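Local coordinates for protein dTDP-4-dehydrorhamnose reductase (Yersinia enterocolitica, PDB 5U9C) that probably reduces dTDP-4-dehydro-beta-L-rhamnose with NADPH to give dTDP-L-rhamnose, the last step of the dTDP-L-rhamnose pathway, at residues I193-F202 against A273-L283. Sequence-based numbering, arbitrary orientation. Where two conformers were deposited one is given.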
loop_
_atom_site.group_PDB
_atom_site.type_symbol
_atom_site.label_atom_id
_atom_site.label_comp_id
_atom_site.label_asym_id
_atom_site.label_seq_id
_atom_site.Cartn_x
_atom_site.Cartn_y
_atom_site.Cartn_z
ATOM N N ILE D 193 11.013 -24.884 3.070
ATOM C CA ILE D 193 10.634 -26.266 2.782
ATOM C C ILE D 193 10.200 -27.005 4.054
ATOM O O ILE D 193 10.675 -26.726 5.159
ATOM C CB ILE D 193 11.758 -27.072 2.081
ATOM C CG1 ILE D 193 13.037 -27.084 2.902
ATOM C CG2 ILE D 193 12.027 -26.523 0.682
ATOM C CD1 ILE D 193 14.133 -27.924 2.280
ATOM N N THR D 194 9.282 -27.938 3.877
ATOM C CA THR D 194 8.809 -28.807 4.937
ATOM C C THR D 194 8.982 -30.249 4.486
ATOM O O THR D 194 8.369 -30.686 3.494
ATOM C CB THR D 194 7.318 -28.584 5.250
ATOM O OG1 THR D 194 7.114 -27.253 5.730
ATOM C CG2 THR D 194 6.837 -29.574 6.337
ATOM N N SER D 195 9.808 -30.991 5.214
ATOM C CA SER D 195 9.996 -32.422 4.957
ATOM C C SER D 195 8.754 -33.170 5.416
ATOM O O SER D 195 8.412 -33.130 6.606
ATOM C CB SER D 195 11.215 -32.955 5.725
ATOM O OG SER D 195 11.180 -34.377 5.808
ATOM N N ALA D 196 8.070 -33.842 4.491
ATOM C CA ALA D 196 6.876 -34.615 4.845
ATOM C C ALA D 196 7.200 -35.699 5.891
ATOM O O ALA D 196 6.399 -35.925 6.793
ATOM C CB ALA D 196 6.214 -35.231 3.612
HETATM N N MSE D 197 8.366 -36.345 5.786
HETATM C CA MSE D 197 8.730 -37.406 6.758
HETATM C C MSE D 197 8.941 -36.839 8.149
HETATM O O MSE D 197 8.547 -37.469 9.134
HETATM C CB MSE D 197 9.915 -38.255 6.273
HETATM C CG MSE D 197 10.285 -39.399 7.241
HETATM SE SE MSE D 197 8.817 -40.701 7.590
HETATM C CE MSE D 197 9.571 -41.558 9.203
ATOM N N GLN D 198 9.544 -35.657 8.258
ATOM C CA GLN D 198 9.731 -35.028 9.583
ATOM C C GLN D 198 8.379 -34.581 10.136
ATOM O O GLN D 198 8.095 -34.765 11.326
ATOM C CB GLN D 198 10.681 -33.825 9.538
ATOM C CG GLN D 198 12.138 -34.142 9.234
ATOM C CD GLN D 198 13.049 -32.901 9.222
ATOM O OE1 GLN D 198 12.642 -31.792 8.812
ATOM N NE2 GLN D 198 14.305 -33.092 9.675
ATOM N N LEU D 199 7.538 -34.030 9.257
ATOM C CA LEU D 199 6.199 -33.579 9.662
ATOM C C LEU D 199 5.386 -34.788 10.163
ATOM O O LEU D 199 4.658 -34.697 11.160
ATOM C CB LEU D 199 5.490 -32.851 8.517
ATOM C CG LEU D 199 4.047 -32.412 8.760
ATOM C CD1 LEU D 199 3.943 -31.596 10.045
ATOM C CD2 LEU D 199 3.526 -31.625 7.570
ATOM N N CYS D 200 5.540 -35.920 9.481
ATOM C CA CYS D 200 4.868 -37.162 9.893
ATOM C C CYS D 200 5.271 -37.533 11.334
ATOM O O CYS D 200 4.436 -37.761 12.184
ATOM C CB CYS D 200 5.237 -38.306 8.938
ATOM S SG CYS D 200 4.601 -39.922 9.430
ATOM N N ASN D 201 6.571 -37.572 11.592
ATOM C CA ASN D 201 7.068 -37.900 12.921
ATOM C C ASN D 201 6.513 -36.934 13.978
ATOM O O ASN D 201 6.168 -37.366 15.087
ATOM C CB ASN D 201 8.599 -37.904 12.938
ATOM C CG ASN D 201 9.196 -39.020 12.069
ATOM O OD1 ASN D 201 8.577 -40.070 11.868
ATOM N ND2 ASN D 201 10.408 -38.800 11.571
ATOM N N PHE D 202 6.440 -35.648 13.631
ATOM C CA PHE D 202 5.913 -34.645 14.541
ATOM C C PHE D 202 4.432 -34.891 14.810
ATOM O O PHE D 202 3.976 -34.756 15.952
ATOM C CB PHE D 202 6.109 -33.203 14.045
ATOM C CG PHE D 202 5.455 -32.189 14.944
ATOM C CD1 PHE D 202 6.093 -31.761 16.095
ATOM C CD2 PHE D 202 4.169 -31.745 14.696
ATOM C CE1 PHE D 202 5.486 -30.856 16.952
ATOM C CE2 PHE D 202 3.544 -30.863 15.562
ATOM C CZ PHE D 202 4.204 -30.416 16.680
ATOM N N ALA D 273 9.505 -32.941 21.250
ATOM C CA ALA D 273 8.919 -33.166 19.934
ATOM C C ALA D 273 10.001 -33.282 18.872
ATOM O O ALA D 273 11.018 -32.612 18.974
ATOM C CB ALA D 273 7.987 -32.030 19.564
ATOM N N PRO D 274 9.786 -34.132 17.857
ATOM C CA PRO D 274 10.732 -34.199 16.738
ATOM C C PRO D 274 10.642 -32.884 15.947
ATOM O O PRO D 274 9.540 -32.479 15.561
ATOM C CB PRO D 274 10.218 -35.367 15.891
ATOM C CG PRO D 274 9.082 -35.967 16.632
ATOM C CD PRO D 274 8.612 -34.986 17.639
ATOM N N LYS D 275 11.784 -32.248 15.694
ATOM C CA LYS D 275 11.828 -30.938 15.051
ATOM C C LYS D 275 12.523 -30.914 13.699
ATOM O O LYS D 275 13.315 -31.795 13.400
ATOM C CB LYS D 275 12.519 -29.952 16.005
ATOM C CG LYS D 275 11.838 -29.890 17.384
ATOM C CD LYS D 275 12.485 -28.939 18.361
ATOM C CE LYS D 275 11.790 -29.001 19.711
ATOM N NZ LYS D 275 11.943 -30.331 20.397
ATOM N N PRO D 276 12.224 -29.895 12.869
ATOM C CA PRO D 276 12.945 -29.814 11.610
ATOM C C PRO D 276 14.338 -29.281 11.885
ATOM O O PRO D 276 14.628 -28.841 12.999
ATOM C CB PRO D 276 12.144 -28.800 10.792
ATOM C CG PRO D 276 11.095 -28.262 11.687
ATOM C CD PRO D 276 11.378 -28.715 13.074
ATOM N N SER D 277 15.178 -29.278 10.871
ATOM C CA SER D 277 16.547 -28.799 11.024
ATOM C C SER D 277 16.818 -27.687 9.976
ATOM O O SER D 277 15.910 -26.912 9.640
ATOM C CB SER D 277 17.486 -30.016 10.907
ATOM O OG SER D 277 18.838 -29.656 11.016
ATOM N N LEU D 278 18.048 -27.587 9.491
ATOM C CA LEU D 278 18.416 -26.598 8.481
ATOM C C LEU D 278 17.924 -27.104 7.115
ATOM O O LEU D 278 17.929 -28.314 6.861
ATOM C CB LEU D 278 19.920 -26.384 8.475
ATOM C CG LEU D 278 20.543 -25.934 9.807
ATOM C CD1 LEU D 278 22.069 -25.958 9.749
ATOM C CD2 LEU D 278 20.048 -24.554 10.235
ATOM N N TRP D 279 17.479 -26.195 6.249
ATOM C CA TRP D 279 16.926 -26.613 4.932
ATOM C C TRP D 279 17.878 -27.502 4.116
ATOM O O TRP D 279 17.445 -28.509 3.595
ATOM C CB TRP D 279 16.444 -25.410 4.104
ATOM C CG TRP D 279 17.511 -24.599 3.457
ATOM C CD1 TRP D 279 18.218 -23.566 4.006
ATOM C CD2 TRP D 279 18.012 -24.766 2.132
ATOM N NE1 TRP D 279 19.106 -23.067 3.093
ATOM C CE2 TRP D 279 18.993 -23.774 1.929
ATOM C CE3 TRP D 279 17.718 -25.655 1.086
ATOM C CZ2 TRP D 279 19.698 -23.647 0.725
ATOM C CZ3 TRP D 279 18.395 -25.507 -0.125
ATOM C CH2 TRP D 279 19.384 -24.515 -0.286
ATOM N N LYS D 280 19.163 -27.154 4.048
ATOM C CA LYS D 280 20.128 -27.962 3.289
ATOM C C LYS D 280 20.276 -29.380 3.815
ATOM O O LYS D 280 20.347 -30.315 3.022
ATOM C CB LYS D 280 21.512 -27.307 3.191
ATOM C CG LYS D 280 21.623 -26.284 2.087
ATOM C CD LYS D 280 23.074 -25.900 1.850
ATOM C CE LYS D 280 23.212 -25.000 0.636
ATOM N NZ LYS D 280 24.638 -24.715 0.350
ATOM N N SER D 281 20.304 -29.539 5.133
ATOM C CA SER D 281 20.422 -30.870 5.741
ATOM C C SER D 281 19.158 -31.679 5.501
ATOM O O SER D 281 19.249 -32.848 5.188
ATOM C CB SER D 281 20.628 -30.789 7.256
ATOM O OG SER D 281 21.656 -29.891 7.577
ATOM N N ASP D 282 17.985 -31.072 5.712
ATOM C CA ASP D 282 16.714 -31.784 5.520
ATOM C C ASP D 282 16.517 -32.186 4.046
ATOM O O ASP D 282 16.053 -33.297 3.753
ATOM C CB ASP D 282 15.524 -30.959 6.051
ATOM C CG ASP D 282 15.584 -30.743 7.569
ATOM O OD1 ASP D 282 16.259 -31.537 8.262
ATOM O OD2 ASP D 282 14.959 -29.781 8.076
ATOM N N LEU D 283 16.887 -31.295 3.128
ATOM C CA LEU D 283 16.806 -31.603 1.705
ATOM C C LEU D 283 17.771 -32.742 1.367
ATOM O O LEU D 283 17.398 -33.655 0.638
ATOM C CB LEU D 283 17.146 -30.383 0.857
ATOM C CG LEU D 283 17.136 -30.536 -0.665
ATOM C CD1 LEU D 283 15.740 -30.852 -1.156
ATOM C CD2 LEU D 283 17.608 -29.232 -1.285
HETATM O O HOH W 1 14.269 -34.555 5.334
#
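Gln198 and Asp282 meet at the middle of this contact, their side chains crossing at about a right angle with amide and carboxylate planes 78° apart. Extended beyond CG, Gln198 reaches from helix 196-209 to the first turn of helix 279-288, where NE2 gives Asp282 OD1 a weak hydrogen bond, 2.9 Å long and bent to 133°. Its OE1 lies 3.2 Å from Asp282 OD2, two acceptors without a bond, and rests against Pro276 CA at 3.4 Å. The carboxylate has firmer partners elsewhere: Asp282 OD2 takes the backbone N-H of Ser277 on its syn lone pair (2.8 Å) and is also bonded to Ser219 OG, outside the two segments, so a buried acid is well supplied with donors and ties its helix to the loop before it. Ser195 suits the N-cap of helix 196-209, where its OG accepts from Gln198 N; a water joins that same OG to Asp282 O.

Apolar contacts lie towards both ends. Branched, wholly apolar Ile193 suits a buried place beside Ile228: its CD1 reaches Trp279 CB at 3.9 Å and Leu283 CB, while the indole leads away. At the other end, Phe202, its flat ring buried against Phe217 and Trp205, has CG anti to its backbone N (chi1 175°), which brings the ring edge to Ala273 CB, 3.8 Å from CE1, and beside Pro274 O, a buried carbonyl oxygen without a hydrogen-bond partner. Compact, rigid Pro274 lays CG on Asn201 O at 3.6 Å.

Loop 273-278 thus runs along helix 196-209, which packs beside edge strand 213-217 of the parallel Rossmann-type sheet of this RmlD-family enzyme.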